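Local coordinates for ASCH domain-containing protein (Pyrococcus horikoshii, PDB 2Z0T) that is of unknown function but probably binds RNA, at residues 29-34 / 99-104; 37-42 / 46-51; 74-79 / 83-88. All coordinates share one frame; numbering follows the deposited sequence.

Contact 1 (29-34 / 99-104); sequences EKRRQI and GVVAIE
The guanidinium of Arg31, the flat group nearest Val101 and Ile103, has Lys30 CD against one face, 3.3 Å above its plane and offset toward the rim. Arg31 NH2 forms a salt bridge with Asp28, so the charged end is engaged away from strand 100-107 and the aliphatic stem is left to make the contact. Arg31 CG lies 3.9 Å from Val101 CG1 and 4.2 Å from Ile103 CD1, and the Arg31 and Val101 side chains cross at about a right angle. Bends at chi2 (53°) and chi3 (60°) fold the arginine chain back, which explains how its CB points at the strand while its end leads off. Ile34 adds a looser apolar touch, its CD1 4.4 Å from Ile103 CD1. All measured contacts across the pair are between carbons, consistent with plain packing of a loop over a sheet face. Arg32 NH2 reaches back to Tyr98 O beside Gly99. The loop that follows strand 22-26 thus covers one face of strand 100-107, with Arg31 and Ile34 also resting on Met5 of strand 2-5, while Val100 and Ala102 turn the other way, to Met63 of helix 60-67.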
# COMPACT_ATOMS: atom_id res chain seq x y z
N GLU A 29 -10.27 -7.53 -6.02
CA GLU A 29 -10.05 -8.40 -7.17
C GLU A 29 -8.74 -8.11 -7.90
O GLU A 29 -8.00 -9.03 -8.28
CB GLU A 29 -11.22 -8.29 -8.15
CG GLU A 29 -12.57 -8.66 -7.54
CD GLU A 29 -13.29 -7.48 -6.90
OE1 GLU A 29 -12.62 -6.50 -6.50
OE2 GLU A 29 -14.53 -7.53 -6.80
N LYS A 30 -8.44 -6.83 -8.10
CA LYS A 30 -7.22 -6.44 -8.79
C LYS A 30 -5.97 -6.81 -8.01
O LYS A 30 -5.00 -7.32 -8.56
CB LYS A 30 -7.23 -4.93 -9.05
CG LYS A 30 -5.99 -4.40 -9.74
CD LYS A 30 -6.14 -2.91 -10.03
CE LYS A 30 -4.94 -2.36 -10.79
NZ LYS A 30 -5.14 -0.93 -11.15
N ARG A 31 -5.99 -6.57 -6.70
CA ARG A 31 -4.84 -6.86 -5.85
C ARG A 31 -4.65 -8.36 -5.57
O ARG A 31 -3.55 -8.79 -5.24
CB ARG A 31 -4.97 -6.09 -4.54
CG ARG A 31 -4.08 -4.85 -4.43
CD ARG A 31 -4.25 -3.88 -5.59
NE ARG A 31 -5.61 -3.37 -5.74
CZ ARG A 31 -5.92 -2.28 -6.44
NH1 ARG A 31 -4.98 -1.58 -7.06
NH2 ARG A 31 -7.19 -1.89 -6.53
N ARG A 32 -5.72 -9.14 -5.70
CA ARG A 32 -5.66 -10.57 -5.43
C ARG A 32 -4.91 -11.41 -6.45
O ARG A 32 -4.91 -12.64 -6.38
CB ARG A 32 -7.09 -11.12 -5.26
CG ARG A 32 -7.76 -10.61 -3.99
CD ARG A 32 -9.19 -11.07 -3.84
NE ARG A 32 -9.73 -10.64 -2.56
CZ ARG A 32 -10.91 -11.02 -2.07
NH1 ARG A 32 -11.68 -11.85 -2.76
NH2 ARG A 32 -11.30 -10.58 -0.88
N GLN A 33 -4.24 -10.76 -7.39
CA GLN A 33 -3.50 -11.50 -8.40
C GLN A 33 -2.02 -11.12 -8.39
O GLN A 33 -1.27 -11.51 -9.28
CB GLN A 33 -4.10 -11.25 -9.78
CG GLN A 33 -4.25 -9.79 -10.16
CD GLN A 33 -5.19 -9.60 -11.34
OE1 GLN A 33 -5.03 -10.23 -12.38
NE2 GLN A 33 -6.16 -8.71 -11.18
N ILE A 34 -1.62 -10.39 -7.36
CA ILE A 34 -0.24 -9.94 -7.22
C ILE A 34 0.57 -10.87 -6.33
O ILE A 34 0.08 -11.35 -5.30
CB ILE A 34 -0.20 -8.52 -6.62
CG1 ILE A 34 -1.01 -7.56 -7.50
CG2 ILE A 34 1.25 -8.05 -6.47
CD1 ILE A 34 -1.04 -6.13 -6.97
N GLY A 99 -10.92 -7.12 2.79
CA GLY A 99 -9.77 -7.25 3.66
C GLY A 99 -8.75 -6.24 3.14
O GLY A 99 -9.03 -5.54 2.16
N VAL A 100 -7.58 -6.18 3.77
CA VAL A 100 -6.55 -5.22 3.38
C VAL A 100 -5.22 -5.90 3.12
O VAL A 100 -4.85 -6.84 3.82
CB VAL A 100 -6.36 -4.17 4.50
CG1 VAL A 100 -5.23 -3.22 4.15
CG2 VAL A 100 -7.66 -3.41 4.71
N VAL A 101 -4.50 -5.42 2.11
CA VAL A 101 -3.21 -6.03 1.79
C VAL A 101 -2.04 -5.06 1.93
O VAL A 101 -2.13 -3.89 1.55
CB VAL A 101 -3.22 -6.62 0.35
CG1 VAL A 101 -3.50 -5.52 -0.67
CG2 VAL A 101 -1.89 -7.30 0.05
N ALA A 102 -0.96 -5.55 2.52
CA ALA A 102 0.26 -4.77 2.68
C ALA A 102 1.22 -5.31 1.62
O ALA A 102 1.63 -6.46 1.68
CB ALA A 102 0.85 -4.97 4.07
N ILE A 103 1.54 -4.47 0.64
CA ILE A 103 2.45 -4.88 -0.43
C ILE A 103 3.85 -4.36 -0.12
O ILE A 103 4.07 -3.15 -0.12
CB ILE A 103 1.98 -4.31 -1.79
CG1 ILE A 103 0.50 -4.65 -2.02
CG2 ILE A 103 2.84 -4.86 -2.92
CD1 ILE A 103 -0.09 -4.00 -3.25
N GLU A 104 4.78 -5.27 0.16
CA GLU A 104 6.15 -4.87 0.47
C GLU A 104 6.79 -4.51 -0.86
O GLU A 104 6.86 -5.35 -1.76
CB GLU A 104 6.91 -6.02 1.12
CG GLU A 104 8.26 -5.61 1.71
CD GLU A 104 9.04 -6.78 2.26
OE1 GLU A 104 8.41 -7.70 2.82
OE2 GLU A 104 10.29 -6.79 2.14

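Contact 2 (37-42 / 46-51); sequences GDIIIF and KLKVKV
Ile40 and Val49 form a hydrogen-bonded pair, both N-H groups used, in antiparallel strands whose axes lie 4.8 Å apart at closest with 157° between their directions. Phe42 N meets Leu47 O at 2.7 Å, nearly in line with the carbonyl bond. Gly37 N to Val51 O and Val51 N to Asp38 O extend the pairing beyond the start of strand 39-42.

The polar side-chain contact belongs to Lys50. Bends at chi2 (68°) and chi3 (74°) curl its chain across Ile39, where Lys50 CE lies 3.4 Å from Ile39 CD1, tighter than usual for carbons. Lys50 NZ donates to Gly37 O at 3.0 Å from above the carbonyl plane; a water bridges the same two atoms. Were Lys50 shortened to an alanine, Gly37 O would probably lose its ammonium partner and Ile39 CD1 the chain packed against it.

Apolar contacts divide between the two faces. Beside Lys50, Ile39 CG2 and Ile41 CD1 both press on Lys48 CG, each at 3.4 Å, again a close approach, with Ile41 and Lys48 side by side. On the other face Ile40 CG2 sits over the centre of the Phe42 ring, 3.6 Å above its plane, Val49 CG2 approaches Phe42 CE2 obliquely at 3.6 Å, and Ile40 CD1 packs on Val51 CG2. Met5 of strand 2-5 and Ile103 and Ile105 of strand 100-107 continue this face on the flanking strands.

Lys46 and Leu47 both oppose Phe42, a classic beta bulge, at the turn end of a beta hairpin within the mixed sheet of this ASCH domain.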
# COMPACT_ATOMS: atom_id res chain seq x y z
N GLY A 37 7.74 -10.83 -6.81
CA GLY A 37 8.39 -11.06 -8.09
C GLY A 37 7.74 -10.19 -9.16
O GLY A 37 8.35 -9.91 -10.19
N ASP A 38 6.50 -9.79 -8.92
CA ASP A 38 5.77 -8.94 -9.86
C ASP A 38 6.29 -7.51 -9.78
O ASP A 38 7.02 -7.15 -8.86
CB ASP A 38 4.27 -8.91 -9.54
CG ASP A 38 3.57 -10.20 -9.88
OD1 ASP A 38 4.20 -11.08 -10.51
OD2 ASP A 38 2.39 -10.34 -9.51
N ILE A 39 5.89 -6.70 -10.75
CA ILE A 39 6.29 -5.30 -10.81
C ILE A 39 5.04 -4.42 -10.80
O ILE A 39 4.02 -4.77 -11.39
CB ILE A 39 7.07 -4.99 -12.11
CG1 ILE A 39 8.39 -5.77 -12.12
CG2 ILE A 39 7.31 -3.49 -12.24
CD1 ILE A 39 9.28 -5.47 -10.93
N ILE A 40 5.12 -3.29 -10.10
CA ILE A 40 4.00 -2.36 -10.08
C ILE A 40 4.44 -1.03 -10.68
O ILE A 40 5.46 -0.47 -10.30
CB ILE A 40 3.48 -2.12 -8.64
CG1 ILE A 40 2.85 -3.40 -8.09
CG2 ILE A 40 2.42 -1.00 -8.66
CD1 ILE A 40 2.39 -3.28 -6.65
N ILE A 41 3.66 -0.55 -11.65
CA ILE A 41 3.93 0.72 -12.30
C ILE A 41 2.95 1.71 -11.68
O ILE A 41 1.74 1.59 -11.88
CB ILE A 41 3.68 0.65 -13.82
CG1 ILE A 41 4.52 -0.48 -14.44
CG2 ILE A 41 4.03 1.99 -14.47
CD1 ILE A 41 6.01 -0.31 -14.26
N PHE A 42 3.47 2.67 -10.92
CA PHE A 42 2.63 3.66 -10.25
C PHE A 42 2.43 4.95 -11.03
O PHE A 42 3.35 5.47 -11.66
CB PHE A 42 3.23 4.03 -8.88
CG PHE A 42 3.02 3.00 -7.81
CD1 PHE A 42 1.74 2.61 -7.43
CD2 PHE A 42 4.12 2.46 -7.14
CE1 PHE A 42 1.56 1.70 -6.39
CE2 PHE A 42 3.94 1.54 -6.09
CZ PHE A 42 2.66 1.17 -5.72
N LYS A 46 5.43 7.20 -13.20
CA LYS A 46 6.20 8.09 -12.35
C LYS A 46 7.10 7.31 -11.39
O LYS A 46 8.07 7.85 -10.85
CB LYS A 46 5.28 9.02 -11.57
CG LYS A 46 4.63 10.09 -12.44
CD LYS A 46 3.76 11.03 -11.64
CE LYS A 46 3.26 12.17 -12.53
NZ LYS A 46 2.36 13.09 -11.80
N LEU A 47 6.77 6.04 -11.19
CA LEU A 47 7.55 5.19 -10.30
C LEU A 47 7.27 3.71 -10.56
O LEU A 47 6.13 3.32 -10.78
CB LEU A 47 7.23 5.51 -8.84
CG LEU A 47 7.81 4.56 -7.79
CD1 LEU A 47 9.33 4.66 -7.75
CD2 LEU A 47 7.21 4.90 -6.43
N LYS A 48 8.33 2.91 -10.55
CA LYS A 48 8.22 1.47 -10.77
C LYS A 48 8.81 0.79 -9.55
O LYS A 48 9.87 1.19 -9.06
CB LYS A 48 9.00 1.06 -12.02
CG LYS A 48 8.83 -0.40 -12.39
CD LYS A 48 9.83 -0.82 -13.47
CE LYS A 48 9.70 0.02 -14.73
NZ LYS A 48 10.64 -0.45 -15.78
N VAL A 49 8.14 -0.24 -9.04
CA VAL A 49 8.64 -0.95 -7.88
C VAL A 49 8.54 -2.45 -8.05
O VAL A 49 7.73 -2.94 -8.84
CB VAL A 49 7.86 -0.57 -6.59
CG1 VAL A 49 7.98 0.93 -6.33
CG2 VAL A 49 6.40 -0.98 -6.72
N LYS A 50 9.37 -3.17 -7.31
CA LYS A 50 9.37 -4.63 -7.33
C LYS A 50 8.58 -5.06 -6.10
O LYS A 50 8.72 -4.46 -5.03
CB LYS A 50 10.79 -5.17 -7.24
CG LYS A 50 10.87 -6.66 -6.95
CD LYS A 50 10.37 -7.53 -8.10
CE LYS A 50 11.38 -7.56 -9.25
NZ LYS A 50 11.02 -8.57 -10.28
N VAL A 51 7.74 -6.08 -6.25
CA VAL A 51 6.95 -6.60 -5.13
C VAL A 51 7.81 -7.63 -4.41
O VAL A 51 8.20 -8.64 -5.01
CB VAL A 51 5.65 -7.28 -5.62
CG1 VAL A 51 4.90 -7.88 -4.42
CG2 VAL A 51 4.77 -6.27 -6.34
O HOH W 1 10.85 -11.21 -10.58

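Contact 3 (74-79 / 83-88); sequences PGVKSI and VKVYRQ
Val83 and Ile79 meet within the first turn of helix 79-87, and Ser78 occupies its N-cap position. The backbone evidence is the i to i+4 bond from Val83 N to Ile79 O, 2.9 Å long with an N-H...O angle of 163° and the donor tilted somewhat from the carbonyl plane. Ser78, with chi1 at 72°, turns OG to a backbone N of the first turn; OG is also hydrogen-bonded to Glu81 OE2.

The side chains of Ile79 and Val83 touch loosely, Ile79 CG2 lying 4.4 Å from Val83 CG2. Beyond the segments, Ile79 packs on Lys61 and Leu64 of helix 60-67. Two residues before the cap, Val76 lies in the linker after helix 69-72 and points its side chain at helix 79-87: its CG2 stands 4.4 Å from CG2 of Val85, another loose touch between methyls. Val76 also rests on Ile69 of helix 69-72, and Val85 on Leu73 and on Tyr11 of helix 9-16.

Farther along, Gln88 curls back, and its NE2 donates to Lys84 O at 3.1 Å, the oxygen lying almost in the amide plane. In Val83, CG1 stands anti to the backbone N (chi1 177°) and CG2 falls beside that N, which brings CG2 to 3.2 Å from Ile79 O, the carbonyl that already accepts Val83 N-H.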
# COMPACT_ATOMS: atom_id res chain seq x y z
N PRO A 74 4.50 7.44 6.29
CA PRO A 74 5.51 8.27 6.96
C PRO A 74 4.95 9.62 7.41
O PRO A 74 4.30 10.32 6.63
CB PRO A 74 6.59 8.42 5.89
CG PRO A 74 6.50 7.12 5.16
CD PRO A 74 5.01 6.94 5.01
N GLY A 75 5.20 9.98 8.67
CA GLY A 75 4.72 11.25 9.17
C GLY A 75 3.45 11.17 10.00
O GLY A 75 3.24 12.00 10.89
N VAL A 76 2.60 10.19 9.72
CA VAL A 76 1.36 10.03 10.47
C VAL A 76 1.69 9.53 11.87
O VAL A 76 2.28 8.47 12.04
CB VAL A 76 0.40 9.06 9.75
CG1 VAL A 76 -0.91 8.96 10.51
CG2 VAL A 76 0.15 9.55 8.33
N LYS A 77 1.29 10.30 12.87
CA LYS A 77 1.58 9.99 14.27
C LYS A 77 0.75 8.91 14.96
O LYS A 77 1.24 8.26 15.88
CB LYS A 77 1.52 11.28 15.09
CG LYS A 77 2.43 12.38 14.58
CD LYS A 77 2.33 13.63 15.44
CE LYS A 77 3.23 14.74 14.91
NZ LYS A 77 3.15 15.97 15.76
N SER A 78 -0.50 8.72 14.55
CA SER A 78 -1.32 7.71 15.20
C SER A 78 -2.01 6.77 14.23
O SER A 78 -2.19 7.08 13.06
CB SER A 78 -2.38 8.38 16.08
OG SER A 78 -3.39 8.98 15.28
N ILE A 79 -2.39 5.60 14.75
CA ILE A 79 -3.08 4.59 13.97
C ILE A 79 -4.44 5.13 13.55
O ILE A 79 -4.93 4.83 12.46
CB ILE A 79 -3.27 3.29 14.79
CG1 ILE A 79 -1.91 2.75 15.24
CG2 ILE A 79 -4.01 2.25 13.96
CD1 ILE A 79 -0.98 2.38 14.10
N VAL A 83 -5.85 5.30 9.78
CA VAL A 83 -7.11 4.77 9.28
C VAL A 83 -7.90 5.85 8.53
O VAL A 83 -8.55 5.56 7.53
CB VAL A 83 -7.98 4.20 10.43
CG1 VAL A 83 -9.33 3.74 9.89
CG2 VAL A 83 -7.26 3.04 11.11
N LYS A 84 -7.83 7.08 9.02
CA LYS A 84 -8.52 8.19 8.37
C LYS A 84 -8.00 8.40 6.95
O LYS A 84 -8.76 8.68 6.03
CB LYS A 84 -8.35 9.49 9.16
CG LYS A 84 -9.40 9.72 10.24
CD LYS A 84 -9.31 11.14 10.79
CE LYS A 84 -10.48 11.46 11.69
NZ LYS A 84 -10.40 12.85 12.22
N VAL A 85 -6.68 8.28 6.79
CA VAL A 85 -6.06 8.44 5.48
C VAL A 85 -6.70 7.47 4.49
O VAL A 85 -7.10 7.86 3.39
CB VAL A 85 -4.54 8.16 5.54
CG1 VAL A 85 -3.94 8.25 4.14
CG2 VAL A 85 -3.86 9.16 6.46
N TYR A 86 -6.81 6.20 4.88
CA TYR A 86 -7.40 5.19 4.02
C TYR A 86 -8.89 5.37 3.80
O TYR A 86 -9.41 5.05 2.73
CB TYR A 86 -7.13 3.79 4.59
CG TYR A 86 -5.70 3.34 4.43
CD1 TYR A 86 -5.15 3.17 3.16
CD2 TYR A 86 -4.89 3.11 5.54
CE1 TYR A 86 -3.82 2.78 3.00
CE2 TYR A 86 -3.56 2.72 5.39
CZ TYR A 86 -3.03 2.56 4.12
OH TYR A 86 -1.72 2.19 3.98
N ARG A 87 -9.59 5.91 4.79
CA ARG A 87 -11.02 6.11 4.67
C ARG A 87 -11.37 7.10 3.57
O ARG A 87 -12.48 7.10 3.04
CB ARG A 87 -11.62 6.58 6.00
CG ARG A 87 -13.13 6.39 6.07
CD ARG A 87 -13.49 4.92 5.88
NE ARG A 87 -13.01 4.11 7.00
CZ ARG A 87 -12.65 2.83 6.90
NH1 ARG A 87 -12.71 2.21 5.73
NH2 ARG A 87 -12.24 2.18 7.97
N GLN A 88 -10.41 7.95 3.21
CA GLN A 88 -10.64 8.92 2.15
C GLN A 88 -10.69 8.20 0.81
O GLN A 88 -11.30 8.68 -0.15
CB GLN A 88 -9.53 9.97 2.14
CG GLN A 88 -9.33 10.66 3.49
CD GLN A 88 -10.63 11.19 4.07
OE1 GLN A 88 -11.32 12.00 3.44
NE2 GLN A 88 -10.97 10.73 5.27

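In the fold
From the N terminus, the chain first lays down strands 2-5 and 22-26 and then the loop 29-34, whose partner in contact 1 comes only 65 residues later at strand 100-107. Contacts 2 and 3 both nest inside that long closure and follow one another in series: contact 2 closes at once as the hairpin 37-42 / 46-51, contact 3 as the linker 74-79 runs into helix 79-87. Contacts 1 and 2 touch, Ile34 and Ile103 against Val51 and Ile103 against Ile40; strands 100-107 and 47-57 are neighbours in the sheet. Contact 3 lies among the helices on the opposite side of the chain's centre from both others, its centre about 19 Å from that of contact 1.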